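Local coordinates for protein intracellular exo-alpha-(1->5)-L-arabinofuranosidase (Bifidobacterium longum, PDB 2Y2W) that hydrolyses terminal non-reducing alpha-(1->5)-linked L-arabinofuranosyl residues, releasing arabinose from plant cell-wall arabinans and also acting on arabinoxylan, at residues Gly218-Gly223 against Gly254-Tyr259; Cys283-Phe288 against Thr311-Thr316; Asp339-Trp344 against Ser390-Leu395; Asp384-Gly389 against Leu482-Asp487. One frame throughout, in Å; residues are numbered along the deposited sequence.

Interaction 1. Residues Gly218-Gly223 against Gly254-Tyr259; sequences GPWQVG and GSSGAY
The six-membered ring of Trp220 reaches Ser256 with its outer edge, and this is where the two loops are packed most closely. CZ2 of Trp220 lies 3.6 Å from CB of Ser256, which sits near the plane of the indole. The hydroxyl is almost as near, with Ser256 OG 3.7 Å from Trp220 CZ2, but this is plain packing. Behind the edge, the indole folds back over its own chain. With CG between the backbone N and the carbonyl carbon (chi1 57°), one ring face meets the CA of Gly218, 3.5 Å from the plane. Gly218 opens a type I turn closed by Gln221 N to Gly218 O at 3.1 Å.

Toward solvent the contact thins out. Tyr259, an exposed residue, brings its hydroxyl to Trp220 from the opposite direction, OH to CH2 at 3.9 Å, obliquely, as simple packing.

Both loops follow adjacent strands, 209-212 and 249-252, of the (beta/alpha)8 barrel. Ser256 packs on Glu215, the proton donor/acceptor by similarity. The loops therefore meet through van der Waals contact, while Ser256 OG is hydrogen-bonded to Asp217 and Trp220 NE1 weakly to Glu215 OE1, both in the chain just ahead of the 218-223 loop; this chemistry is consistent with a second shell that positions the acid/base residue.

Interaction 2. Residues Cys283-Phe288 against Thr311-Thr316; sequences CHAYYF and TKFIAT
Phe313 reaches down from its helix onto the backbone and side chains of Cys283, His284 and Ala285. Its CB points toward the strand, and with CG on the far side of CB from the backbone N (chi1 -152°) the ring is carried into the gap between helix and strand. Along one side of the ring, CE1 comes to 3.7 Å from Cys283 CB. The sulfur of Cys283 lies beside the same CD1-CE1 side, nearer CE1 than CD1; SG stands 4.9 Å from the ring centroid and 59° off the normal, an oblique sulfur-aromatic contact.

Strand 280-287 is the sixth of the (beta/alpha)8 barrel, and helix 307-327, which precedes strand 335-341, packs on its outside. The short segments run nearly antiparallel, at 168°, with axes 10.1 Å apart. Phe313 spans that layer, from the helix to the strand backbone.

On the other side of the ring, CE2 approaches the carbonyl oxygen of His284 at 3.1 Å and the CB of Ala285 at 4.2 Å. CZ, the tip, shares the same carbonyl, 3.3 Å from His284 O. Phe263 and Phe338 add edge-to-face ring contacts with Phe313.

The CB of His284 points away from the helix, and ND1 is hydrogen-bonded to Glu215, the proton donor/acceptor by similarity. The hydroxyl of Tyr286, an arabinofuranose-binding residue by similarity, is hydrogen-bonded to Glu340 OE1. On the helix, Thr316 OG1 donates to Lys312 O at 2.7 Å from above the carbonyl plane, and that oxygen also accepts the backbone NH of Thr316.

Interaction 3. Residues Asp339-Trp344 against Ser390-Leu395; sequences DEWGVW and SLMITL
Leu391, Met392 and, one turn later, Leu395 meet the indole of Trp341, each in its own way. Leu395 lies over a face: its CD1 is 4.2 Å from the centroid of the five-membered ring and 19° off the normal, a CH-pi contact. Leu391 comes to the edge instead, its CD1 close to the ring plane and 3.9 Å from Trp341 CE3. The methyl of Met392 approaches obliquely, CE lying 3.7 Å from Trp341 CZ2. The Met392 chain is bent at chi2 (53°) and chi3 (71°), which turns CE to the indole.

One step out, the helix is fixed by backbone bonds such as Leu395 N to Leu391 O at 2.9 Å. Leu395 packs further on Val402, while Leu391 also touches Met310 of helix 307-327 and Tyr287. The indole itself rests against Ala405 and Arg407 of the last barrel strand, and the Trp341 backbone is hydrogen-bonded to Ala408.

Glu340, the preceding residue and the nucleophile by similarity, sends its side chain in the opposite direction from the indole, where Arg109 forms a salt bridge with OE2. The packing of Trp341 is consistent with anchoring the chain immediately beside the nucleophile, without touching its carboxylate. A nucleophilic glutamate at the end of the seventh strand of a (beta/alpha)8 barrel, with the acid/base glutamate after the fourth, is the hallmark of clan GH-A, to which family 51 belongs.

Interaction 4. Residues Asp384-Gly389 against Leu482-Asp487; sequences DAVVEG and LAVNRD
Val386 and Val484 make the apolar part of this contact, meeting through their CG1 methyls at 3.9 Å. The two side chains cross at a slant, and in this side-chain to side-chain contact it is the methyl anti to the backbone N in each (chi1 177° in Val386, 154° in Val484) that does the touching. Their CA atoms, 6.9 Å apart, are the nearest pair between the segments.

A second kind of contact sets methyls against main chain. The other branch of Val484, CG2, lies on the helix backbone, 3.8 Å from Val386 O and 4.0 Å from Gly389 C. Gly389, having no side chain, offers its bare backbone on the face turned toward the strand, so the valine lies close to the helix surface. In return, CG1 of Val386 comes to 4.1 Å from Asn485 O.

Hydrogen bonds and charges act within each partner or reach past the contact. Gly389 N to Ala385 O, at 3.0 Å, is an ordinary helical bond, and Asn485 ND2 is taken by Pro555 O. Glu388, whose CB points away from the strand, forms a salt bridge with Arg407 of the barrel, whereas Arg486 forms one with Glu308.

The short segments run at 131° to each other with axes 8.5 Å apart. Val484 also packs on Ser390 and Ile393 along the same helix and on Trp559 of adjacent strand 558-564, while Val386 touches Ile557. Helix 382-397, an outer helix of the barrel, thus has the barrel strands on one side and, on the other, the mixed sheet that holds strands 462-473, 478-485 and 558-564.

Overall arrangement
Interactions 1, 2 and 3 belong to the (beta/alpha)8 barrel; interaction 4 joins it to the mixed sheet. Interactions 1 and 2 close in turn along the chain, whereas 3 and 4 alternate their segments and share helix 382-397. Centres of 2 and 3 are about 8 Å apart, on neighbouring strands 280-287 and 335-341, and those of 3 and 4 about 11 Å. Interactions 1 and 2, about 14 Å between centres, touch where Ala258 meets Phe313. Interactions 1 and 4, about 27 Å between centres, do not touch. A continuous chain of packing thus runs from the catalytic mouth through the barrel wall to the mixed sheet.

Interaction 1. Residues Gly218-Gly223 against Gly254-Tyr259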
loop_
_atom_site.group_PDB
_atom_site.type_symbol
_atom_site.label_atom_id
_atom_site.label_comp_id
_atom_site.label_asym_id
_atom_site.label_seq_id
_atom_site.Cartn_x
_atom_site.Cartn_y
_atom_site.Cartn_z
ATOM N N GLY D 218 -9.967 4.231 -14.549
ATOM C CA GLY D 218 -11.421 4.120 -14.478
ATOM C C GLY D 218 -11.915 4.014 -13.047
ATOM O O GLY D 218 -11.439 3.165 -12.297
ATOM N N PRO D 219 -12.868 4.883 -12.656
ATOM C CA PRO D 219 -13.454 4.852 -11.306
ATOM C C PRO D 219 -14.343 3.629 -11.036
ATOM O O PRO D 219 -14.828 3.459 -9.915
ATOM C CB PRO D 219 -14.283 6.144 -11.249
ATOM C CG PRO D 219 -13.733 7.009 -12.342
ATOM C CD PRO D 219 -13.333 6.054 -13.420
ATOM N N TRP D 220 -14.549 2.794 -12.054
ATOM C CA TRP D 220 -15.261 1.521 -11.902
ATOM C C TRP D 220 -14.313 0.387 -11.486
ATOM O O TRP D 220 -14.758 -0.698 -11.100
ATOM C CB TRP D 220 -15.968 1.148 -13.209
ATOM C CG TRP D 220 -15.030 1.056 -14.373
ATOM C CD1 TRP D 220 -14.314 -0.042 -14.770
ATOM C CD2 TRP D 220 -14.687 2.107 -15.283
ATOM N NE1 TRP D 220 -13.553 0.262 -15.871
ATOM C CE2 TRP D 220 -13.763 1.573 -16.210
ATOM C CE3 TRP D 220 -15.075 3.450 -15.408
ATOM C CZ2 TRP D 220 -13.217 2.333 -17.251
ATOM C CZ3 TRP D 220 -14.533 4.208 -16.442
ATOM C CH2 TRP D 220 -13.613 3.646 -17.351
ATOM N N GLN D 221 -13.009 0.650 -11.574
ATOM C CA GLN D 221 -11.984 -0.359 -11.330
ATOM C C GLN D 221 -11.697 -0.531 -9.843
ATOM O O GLN D 221 -11.570 0.451 -9.106
ATOM C CB GLN D 221 -10.698 0.014 -12.067
ATOM C CG GLN D 221 -9.759 -1.148 -12.342
ATOM C CD GLN D 221 -10.270 -2.088 -13.426
ATOM O OE1 GLN D 221 -9.932 -3.272 -13.438
ATOM N NE2 GLN D 221 -11.085 -1.564 -14.344
ATOM N N VAL D 222 -11.589 -1.784 -9.412
ATOM C CA VAL D 222 -11.274 -2.096 -8.026
ATOM C C VAL D 222 -9.868 -1.592 -7.711
ATOM O O VAL D 222 -8.899 -1.976 -8.368
ATOM C CB VAL D 222 -11.411 -3.610 -7.727
ATOM C CG1 VAL D 222 -11.047 -3.917 -6.278
ATOM C CG2 VAL D 222 -12.824 -4.079 -8.020
ATOM N N GLY D 223 -9.778 -0.708 -6.722
ATOM C CA GLY D 223 -8.511 -0.102 -6.325
ATOM C C GLY D 223 -7.995 0.892 -7.348
ATOM O O GLY D 223 -6.796 0.943 -7.615
ATOM N N GLY D 254 -2.915 3.016 -19.920
ATOM C CA GLY D 254 -3.132 4.357 -20.435
ATOM C C GLY D 254 -4.532 4.785 -20.063
ATOM O O GLY D 254 -4.979 4.553 -18.938
ATOM N N SER D 255 -5.228 5.400 -21.012
ATOM C CA SER D 255 -6.617 5.788 -20.803
ATOM C C SER D 255 -7.579 4.670 -21.199
ATOM O O SER D 255 -7.315 3.899 -22.131
ATOM C CB SER D 255 -6.941 7.079 -21.558
ATOM O OG SER D 255 -6.280 8.190 -20.970
ATOM N N SER D 256 -8.691 4.589 -20.474
ATOM C CA SER D 256 -9.731 3.605 -20.753
ATOM C C SER D 256 -10.618 4.047 -21.913
ATOM O O SER D 256 -11.501 3.304 -22.350
ATOM C CB SER D 256 -10.574 3.360 -19.503
ATOM O OG SER D 256 -9.777 2.823 -18.463
ATOM N N GLY D 257 -10.363 5.258 -22.406
ATOM C CA GLY D 257 -11.121 5.848 -23.506
ATOM C C GLY D 257 -10.722 7.292 -23.746
ATOM O O GLY D 257 -10.094 7.923 -22.891
ATOM N N ALA D 258 -11.093 7.812 -24.915
ATOM C CA ALA D 258 -10.786 9.191 -25.296
ATOM C C ALA D 258 -11.623 10.198 -24.510
ATOM O O ALA D 258 -11.234 11.359 -24.360
ATOM C CB ALA D 258 -10.992 9.381 -26.789
ATOM N N TYR D 259 -12.770 9.739 -24.012
ATOM C CA TYR D 259 -13.697 10.570 -23.241
ATOM C C TYR D 259 -13.162 10.931 -21.855
ATOM O O TYR D 259 -13.585 11.927 -21.261
ATOM C CB TYR D 259 -15.057 9.870 -23.110
ATOM C CG TYR D 259 -14.990 8.466 -22.537
ATOM C CD1 TYR D 259 -14.975 8.251 -21.157
ATOM C CD2 TYR D 259 -14.949 7.352 -23.377
ATOM C CE1 TYR D 259 -14.910 6.964 -20.630
ATOM C CE2 TYR D 259 -14.887 6.060 -22.861
ATOM C CZ TYR D 259 -14.870 5.875 -21.488
ATOM O OH TYR D 259 -14.811 4.600 -20.970
#

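Interaction 2. Residues Cys283-Phe288 against Thr311-Thr316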
loop_
_atom_site.group_PDB
_atom_site.type_symbol
_atom_site.label_atom_id
_atom_site.label_comp_id
_atom_site.label_asym_id
_atom_site.label_seq_id
_atom_site.Cartn_x
_atom_site.Cartn_y
_atom_site.Cartn_z
ATOM N N CYS D 283 -3.958 1.515 -24.982
ATOM C CA CYS D 283 -5.071 2.341 -25.428
ATOM C C CYS D 283 -6.337 1.502 -25.496
ATOM O O CYS D 283 -6.317 0.367 -25.984
ATOM C CB CYS D 283 -4.784 2.947 -26.799
ATOM S SG CYS D 283 -3.353 4.031 -26.853
ATOM N N HIS D 284 -7.434 2.069 -25.002
ATOM C CA HIS D 284 -8.727 1.396 -24.997
ATOM C C HIS D 284 -9.760 2.218 -25.761
ATOM O O HIS D 284 -9.953 3.401 -25.477
ATOM C CB HIS D 284 -9.187 1.133 -23.559
ATOM C CG HIS D 284 -8.339 0.139 -22.824
ATOM N ND1 HIS D 284 -8.862 -0.754 -21.914
ATOM C CD2 HIS D 284 -7.008 -0.110 -22.871
ATOM C CE1 HIS D 284 -7.889 -1.504 -21.428
ATOM N NE2 HIS D 284 -6.755 -1.135 -21.995
ATOM N N ALA D 285 -10.414 1.591 -26.737
ATOM C CA ALA D 285 -11.365 2.294 -27.597
ATOM C C ALA D 285 -12.568 1.436 -27.984
ATOM O O ALA D 285 -12.460 0.542 -28.826
ATOM C CB ALA D 285 -10.659 2.825 -28.844
ATOM N N TYR D 286 -13.708 1.719 -27.360
ATOM C CA TYR D 286 -14.968 1.048 -27.683
ATOM C C TYR D 286 -15.926 2.004 -28.395
ATOM O O TYR D 286 -15.962 3.201 -28.089
ATOM C CB TYR D 286 -15.635 0.500 -26.417
ATOM C CG TYR D 286 -14.932 -0.675 -25.770
ATOM C CD1 TYR D 286 -15.038 -1.961 -26.304
ATOM C CD2 TYR D 286 -14.182 -0.506 -24.606
ATOM C CE1 TYR D 286 -14.404 -3.044 -25.703
ATOM C CE2 TYR D 286 -13.545 -1.584 -23.996
ATOM C CZ TYR D 286 -13.661 -2.848 -24.550
ATOM O OH TYR D 286 -13.034 -3.915 -23.950
ATOM N N TYR D 287 -16.698 1.470 -29.341
ATOM C CA TYR D 287 -17.640 2.274 -30.123
ATOM C C TYR D 287 -18.958 1.542 -30.354
ATOM O O TYR D 287 -18.977 0.319 -30.480
ATOM C CB TYR D 287 -17.030 2.663 -31.470
ATOM C CG TYR D 287 -15.660 3.288 -31.374
ATOM C CD1 TYR D 287 -15.508 4.637 -31.056
ATOM C CD2 TYR D 287 -14.513 2.530 -31.602
ATOM C CE1 TYR D 287 -14.248 5.215 -30.967
ATOM C CE2 TYR D 287 -13.248 3.097 -31.515
ATOM C CZ TYR D 287 -13.124 4.441 -31.198
ATOM O OH TYR D 287 -11.873 5.006 -31.115
ATOM N N PHE D 288 -20.054 2.300 -30.407
ATOM C CA PHE D 288 -21.384 1.747 -30.696
ATOM C C PHE D 288 -22.339 2.793 -31.268
ATOM O O PHE D 288 -22.056 3.990 -31.226
ATOM C CB PHE D 288 -21.987 1.056 -29.461
ATOM C CG PHE D 288 -22.398 1.997 -28.353
ATOM C CD1 PHE D 288 -21.448 2.581 -27.520
ATOM C CD2 PHE D 288 -23.743 2.273 -28.127
ATOM C CE1 PHE D 288 -21.829 3.440 -26.492
ATOM C CE2 PHE D 288 -24.136 3.128 -27.102
ATOM C CZ PHE D 288 -23.176 3.714 -26.282
ATOM N N THR D 311 -8.015 7.770 -34.675
ATOM C CA THR D 311 -6.919 8.537 -35.278
ATOM C C THR D 311 -6.406 9.617 -34.316
ATOM O O THR D 311 -5.201 9.713 -34.072
ATOM C CB THR D 311 -7.334 9.153 -36.643
ATOM O OG1 THR D 311 -7.758 8.110 -37.530
ATOM C CG2 THR D 311 -6.175 9.906 -37.286
ATOM N N LYS D 312 -7.326 10.411 -33.771
ATOM C CA LYS D 312 -6.997 11.394 -32.737
ATOM C C LYS D 312 -6.421 10.732 -31.486
ATOM O O LYS D 312 -5.441 11.221 -30.919
ATOM C CB LYS D 312 -8.224 12.237 -32.375
ATOM C CG LYS D 312 -8.243 13.600 -33.037
ATOM C CD LYS D 312 -9.497 14.386 -32.670
ATOM C CE LYS D 312 -9.280 15.898 -32.801
ATOM N NZ LYS D 312 -8.840 16.319 -34.169
ATOM N N PHE D 313 -7.039 9.624 -31.072
ATOM C CA PHE D 313 -6.573 8.811 -29.947
ATOM C C PHE D 313 -5.091 8.456 -30.115
ATOM O O PHE D 313 -4.280 8.697 -29.216
ATOM C CB PHE D 313 -7.411 7.526 -29.856
ATOM C CG PHE D 313 -7.517 6.943 -28.470
ATOM C CD1 PHE D 313 -6.389 6.755 -27.671
ATOM C CD2 PHE D 313 -8.757 6.563 -27.970
ATOM C CE1 PHE D 313 -6.499 6.208 -26.396
ATOM C CE2 PHE D 313 -8.877 6.016 -26.695
ATOM C CZ PHE D 313 -7.745 5.838 -25.906
ATOM N N ILE D 314 -4.752 7.895 -31.277
ATOM C CA ILE D 314 -3.380 7.512 -31.608
ATOM C C ILE D 314 -2.439 8.718 -31.575
ATOM O O ILE D 314 -1.360 8.646 -30.988
ATOM C CB ILE D 314 -3.309 6.777 -32.980
ATOM C CG1 ILE D 314 -3.911 5.372 -32.858
ATOM C CG2 ILE D 314 -1.867 6.687 -33.489
ATOM C CD1 ILE D 314 -4.440 4.791 -34.158
ATOM N N ALA D 315 -2.866 9.823 -32.185
ATOM C CA ALA D 315 -2.060 11.044 -32.245
ATOM C C ALA D 315 -1.728 11.594 -30.857
ATOM O O ALA D 315 -0.579 11.944 -30.587
ATOM C CB ALA D 315 -2.760 12.108 -33.088
ATOM N N THR D 316 -2.735 11.644 -29.988
ATOM C CA THR D 316 -2.607 12.232 -28.655
ATOM C C THR D 316 -1.748 11.378 -27.720
ATOM O O THR D 316 -0.915 11.908 -26.977
ATOM C CB THR D 316 -3.994 12.478 -28.009
ATOM O OG1 THR D 316 -4.878 13.056 -28.974
ATOM C CG2 THR D 316 -3.885 13.414 -26.813
#

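Interaction 3. Residues Asp339-Trp344 against Ser390-Leu395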
loop_
_atom_site.group_PDB
_atom_site.type_symbol
_atom_site.label_atom_id
_atom_site.label_comp_id
_atom_site.label_asym_id
_atom_site.label_seq_id
_atom_site.Cartn_x
_atom_site.Cartn_y
_atom_site.Cartn_z
ATOM N N ASP D 339 -4.858 -2.632 -26.643
ATOM C CA ASP D 339 -5.184 -3.940 -26.076
ATOM C C ASP D 339 -6.658 -4.151 -25.719
ATOM O O ASP D 339 -7.049 -5.245 -25.307
ATOM C CB ASP D 339 -4.254 -4.289 -24.899
ATOM C CG ASP D 339 -4.206 -3.210 -23.827
ATOM O OD1 ASP D 339 -4.985 -2.236 -23.894
ATOM O OD2 ASP D 339 -3.373 -3.348 -22.906
ATOM N N GLU D 340 -7.468 -3.109 -25.880
ATOM C CA GLU D 340 -8.922 -3.244 -25.819
ATOM C C GLU D 340 -9.584 -2.332 -26.849
ATOM O O GLU D 340 -9.680 -1.122 -26.650
ATOM C CB GLU D 340 -9.454 -2.964 -24.407
ATOM C CG GLU D 340 -9.359 -4.156 -23.459
ATOM C CD GLU D 340 -10.087 -3.945 -22.142
ATOM O OE1 GLU D 340 -11.180 -3.335 -22.141
ATOM O OE2 GLU D 340 -9.567 -4.404 -21.103
ATOM N N TRP D 341 -10.015 -2.921 -27.960
ATOM C CA TRP D 341 -10.723 -2.181 -29.002
ATOM C C TRP D 341 -11.883 -2.994 -29.570
ATOM O O TRP D 341 -11.938 -4.210 -29.395
ATOM C CB TRP D 341 -9.765 -1.731 -30.116
ATOM C CG TRP D 341 -9.267 -2.839 -31.007
ATOM C CD1 TRP D 341 -8.158 -3.611 -30.814
ATOM C CD2 TRP D 341 -9.858 -3.288 -32.236
ATOM N NE1 TRP D 341 -8.023 -4.515 -31.839
ATOM C CE2 TRP D 341 -9.053 -4.340 -32.726
ATOM C CE3 TRP D 341 -10.991 -2.905 -32.968
ATOM C CZ2 TRP D 341 -9.341 -5.014 -33.917
ATOM C CZ3 TRP D 341 -11.280 -3.578 -34.152
ATOM C CH2 TRP D 341 -10.455 -4.621 -34.614
ATOM N N GLY D 342 -12.810 -2.310 -30.236
ATOM C CA GLY D 342 -13.929 -2.971 -30.903
ATOM C C GLY D 342 -15.273 -2.310 -30.673
ATOM O O GLY D 342 -15.363 -1.267 -30.023
ATOM N N VAL D 343 -16.320 -2.930 -31.214
ATOM C CA VAL D 343 -17.683 -2.439 -31.064
ATOM C C VAL D 343 -18.331 -3.046 -29.823
ATOM O O VAL D 343 -18.379 -4.268 -29.681
ATOM C CB VAL D 343 -18.539 -2.735 -32.326
ATOM C CG1 VAL D 343 -20.006 -2.402 -32.086
ATOM C CG2 VAL D 343 -18.014 -1.959 -33.526
ATOM N N TRP D 344 -18.815 -2.183 -28.928
ATOM C CA TRP D 344 -19.535 -2.615 -27.726
ATOM C C TRP D 344 -20.657 -1.650 -27.346
ATOM O O TRP D 344 -20.413 -0.477 -27.053
ATOM C CB TRP D 344 -18.565 -2.819 -26.552
ATOM C CG TRP D 344 -19.217 -3.054 -25.202
ATOM C CD1 TRP D 344 -20.389 -3.715 -24.951
ATOM C CD2 TRP D 344 -18.708 -2.654 -23.921
ATOM N NE1 TRP D 344 -20.648 -3.735 -23.603
ATOM C CE2 TRP D 344 -19.630 -3.094 -22.946
ATOM C CE3 TRP D 344 -17.561 -1.965 -23.504
ATOM C CZ2 TRP D 344 -19.445 -2.864 -21.578
ATOM C CZ3 TRP D 344 -17.376 -1.737 -22.141
ATOM C CH2 TRP D 344 -18.315 -2.186 -21.196
ATOM N N SER D 390 -12.936 -0.643 -40.696
ATOM C CA SER D 390 -12.286 0.666 -40.806
ATOM C C SER D 390 -11.329 0.941 -39.647
ATOM O O SER D 390 -10.322 1.632 -39.826
ATOM C CB SER D 390 -13.320 1.794 -40.928
ATOM O OG SER D 390 -13.980 2.035 -39.698
ATOM N N LEU D 391 -11.643 0.408 -38.466
ATOM C CA LEU D 391 -10.751 0.525 -37.308
ATOM C C LEU D 391 -9.438 -0.214 -37.557
ATOM O O LEU D 391 -8.362 0.309 -37.266
ATOM C CB LEU D 391 -11.421 0.012 -36.028
ATOM C CG LEU D 391 -12.615 0.772 -35.441
ATOM C CD1 LEU D 391 -13.188 0.008 -34.260
ATOM C CD2 LEU D 391 -12.256 2.192 -35.032
ATOM N N MET D 392 -9.542 -1.420 -38.115
ATOM C CA MET D 392 -8.379 -2.213 -38.510
ATOM C C MET D 392 -7.523 -1.485 -39.551
ATOM O O MET D 392 -6.292 -1.540 -39.492
ATOM C CB MET D 392 -8.819 -3.587 -39.033
ATOM C CG MET D 392 -7.672 -4.520 -39.428
ATOM S SD MET D 392 -6.419 -4.757 -38.142
ATOM C CE MET D 392 -7.324 -5.751 -36.954
ATOM N N ILE D 393 -8.185 -0.810 -40.494
ATOM C CA ILE D 393 -7.511 0.016 -41.505
ATOM C C ILE D 393 -6.704 1.145 -40.855
ATOM O O ILE D 393 -5.545 1.370 -41.217
ATOM C CB ILE D 393 -8.523 0.577 -42.550
ATOM C CG1 ILE D 393 -8.987 -0.540 -43.494
ATOM C CG2 ILE D 393 -7.925 1.752 -43.337
ATOM C CD1 ILE D 393 -10.207 -0.200 -44.336
ATOM N N THR D 394 -7.311 1.836 -39.888
ATOM C CA THR D 394 -6.628 2.906 -39.149
ATOM C C THR D 394 -5.446 2.351 -38.355
ATOM O O THR D 394 -4.391 2.990 -38.268
ATOM C CB THR D 394 -7.596 3.671 -38.211
ATOM O OG1 THR D 394 -8.676 4.212 -38.980
ATOM C CG2 THR D 394 -6.885 4.818 -37.494
ATOM N N LEU D 395 -5.629 1.159 -37.789
ATOM C CA LEU D 395 -4.567 0.479 -37.052
ATOM C C LEU D 395 -3.397 0.141 -37.972
ATOM O O LEU D 395 -2.239 0.353 -37.612
ATOM C CB LEU D 395 -5.097 -0.786 -36.364
ATOM C CG LEU D 395 -5.960 -0.631 -35.105
ATOM C CD1 LEU D 395 -6.665 -1.940 -34.788
ATOM C CD2 LEU D 395 -5.143 -0.157 -33.906
#

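Interaction 4. Residues Asp384-Gly389 against Leu482-Asp487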
loop_
_atom_site.group_PDB
_atom_site.type_symbol
_atom_site.label_atom_id
_atom_site.label_comp_id
_atom_site.label_asym_id
_atom_site.label_seq_id
_atom_site.Cartn_x
_atom_site.Cartn_y
_atom_site.Cartn_z
ATOM N N ASP D 384 -21.920 -2.809 -37.784
ATOM C CA ASP D 384 -20.914 -3.025 -36.738
ATOM C C ASP D 384 -19.621 -3.606 -37.311
ATOM O O ASP D 384 -18.524 -3.229 -36.896
ATOM C CB ASP D 384 -21.460 -3.943 -35.639
ATOM C CG ASP D 384 -22.600 -3.311 -34.849
ATOM O OD1 ASP D 384 -22.636 -2.069 -34.720
ATOM O OD2 ASP D 384 -23.464 -4.064 -34.348
ATOM N N ALA D 385 -19.769 -4.515 -38.273
ATOM C CA ALA D 385 -18.636 -5.141 -38.947
ATOM C C ALA D 385 -17.854 -4.151 -39.806
ATOM O O ALA D 385 -16.623 -4.185 -39.824
ATOM C CB ALA D 385 -19.107 -6.311 -39.785
ATOM N N VAL D 386 -18.571 -3.271 -40.506
ATOM C CA VAL D 386 -17.942 -2.276 -41.384
ATOM C C VAL D 386 -17.121 -1.266 -40.574
ATOM O O VAL D 386 -16.062 -0.815 -41.019
ATOM C CB VAL D 386 -18.986 -1.557 -42.298
ATOM C CG1 VAL D 386 -18.329 -0.481 -43.162
ATOM C CG2 VAL D 386 -19.705 -2.565 -43.188
ATOM N N VAL D 387 -17.608 -0.931 -39.381
ATOM C CA VAL D 387 -16.890 -0.036 -38.471
ATOM C C VAL D 387 -15.581 -0.672 -37.991
ATOM O O VAL D 387 -14.544 -0.009 -37.962
ATOM C CB VAL D 387 -17.779 0.405 -37.269
ATOM C CG1 VAL D 387 -16.986 1.253 -36.273
ATOM C CG2 VAL D 387 -18.982 1.184 -37.765
ATOM N N GLU D 388 -15.632 -1.956 -37.638
ATOM C CA GLU D 388 -14.433 -2.689 -37.213
ATOM C C GLU D 388 -13.419 -2.844 -38.344
ATOM O O GLU D 388 -12.210 -2.787 -38.108
ATOM C CB GLU D 388 -14.793 -4.050 -36.612
ATOM C CG GLU D 388 -15.323 -3.961 -35.187
ATOM C CD GLU D 388 -15.371 -5.301 -34.469
ATOM O OE1 GLU D 388 -14.630 -6.235 -34.858
ATOM O OE2 GLU D 388 -16.155 -5.419 -33.503
ATOM N N GLY D 389 -13.919 -3.030 -39.566
ATOM C CA GLY D 389 -13.082 -3.062 -40.762
ATOM C C GLY D 389 -12.288 -1.781 -40.948
ATOM O O GLY D 389 -11.107 -1.822 -41.301
ATOM N N LEU D 482 -7.529 -3.251 -48.444
ATOM C CA LEU D 482 -8.747 -3.202 -47.640
ATOM C C LEU D 482 -9.329 -1.796 -47.717
ATOM O O LEU D 482 -8.616 -0.817 -47.500
ATOM C CB LEU D 482 -8.453 -3.570 -46.182
ATOM C CG LEU D 482 -7.816 -4.928 -45.867
ATOM C CD1 LEU D 482 -7.078 -4.877 -44.538
ATOM C CD2 LEU D 482 -8.852 -6.039 -45.862
ATOM N N ALA D 483 -10.619 -1.700 -48.034
ATOM C CA ALA D 483 -11.287 -0.403 -48.157
ATOM C C ALA D 483 -12.694 -0.399 -47.562
ATOM O O ALA D 483 -13.392 -1.412 -47.584
ATOM C CB ALA D 483 -11.318 0.052 -49.614
ATOM N N VAL D 484 -13.097 0.757 -47.039
ATOM C CA VAL D 484 -14.393 0.917 -46.380
ATOM C C VAL D 484 -15.174 2.106 -46.949
ATOM O O VAL D 484 -14.597 3.154 -47.245
ATOM C CB VAL D 484 -14.217 1.046 -44.833
ATOM C CG1 VAL D 484 -15.364 1.821 -44.189
ATOM C CG2 VAL D 484 -14.100 -0.331 -44.197
ATOM N N ASN D 485 -16.482 1.920 -47.118
ATOM C CA ASN D 485 -17.392 3.006 -47.476
ATOM C C ASN D 485 -18.203 3.444 -46.259
ATOM O O ASN D 485 -19.018 2.678 -45.737
ATOM C CB ASN D 485 -18.319 2.590 -48.625
ATOM C CG ASN D 485 -19.175 3.741 -49.140
ATOM O OD1 ASN D 485 -18.798 4.911 -49.039
ATOM N ND2 ASN D 485 -20.332 3.409 -49.699
ATOM N N ARG D 486 -17.973 4.679 -45.816
ATOM C CA ARG D 486 -18.562 5.189 -44.573
ATOM C C ARG D 486 -19.890 5.935 -44.749
ATOM O O ARG D 486 -20.592 6.184 -43.767
ATOM C CB ARG D 486 -17.552 6.059 -43.815
ATOM C CG ARG D 486 -16.394 5.274 -43.215
ATOM C CD ARG D 486 -15.535 6.128 -42.298
ATOM N NE ARG D 486 -14.555 6.928 -43.028
ATOM C CZ ARG D 486 -13.597 7.653 -42.456
ATOM N NH1 ARG D 486 -13.477 7.692 -41.134
ATOM N NH2 ARG D 486 -12.754 8.345 -43.210
ATOM N N ASP D 487 -20.228 6.286 -45.990
ATOM C CA ASP D 487 -21.504 6.938 -46.298
ATOM C C ASP D 487 -22.658 5.980 -46.007
ATOM O O ASP D 487 -22.588 4.795 -46.340
ATOM C CB ASP D 487 -21.537 7.396 -47.761
ATOM C CG ASP D 487 -22.640 8.418 -48.042
ATOM O OD1 ASP D 487 -23.816 8.166 -47.695
ATOM O OD2 ASP D 487 -22.326 9.472 -48.635
#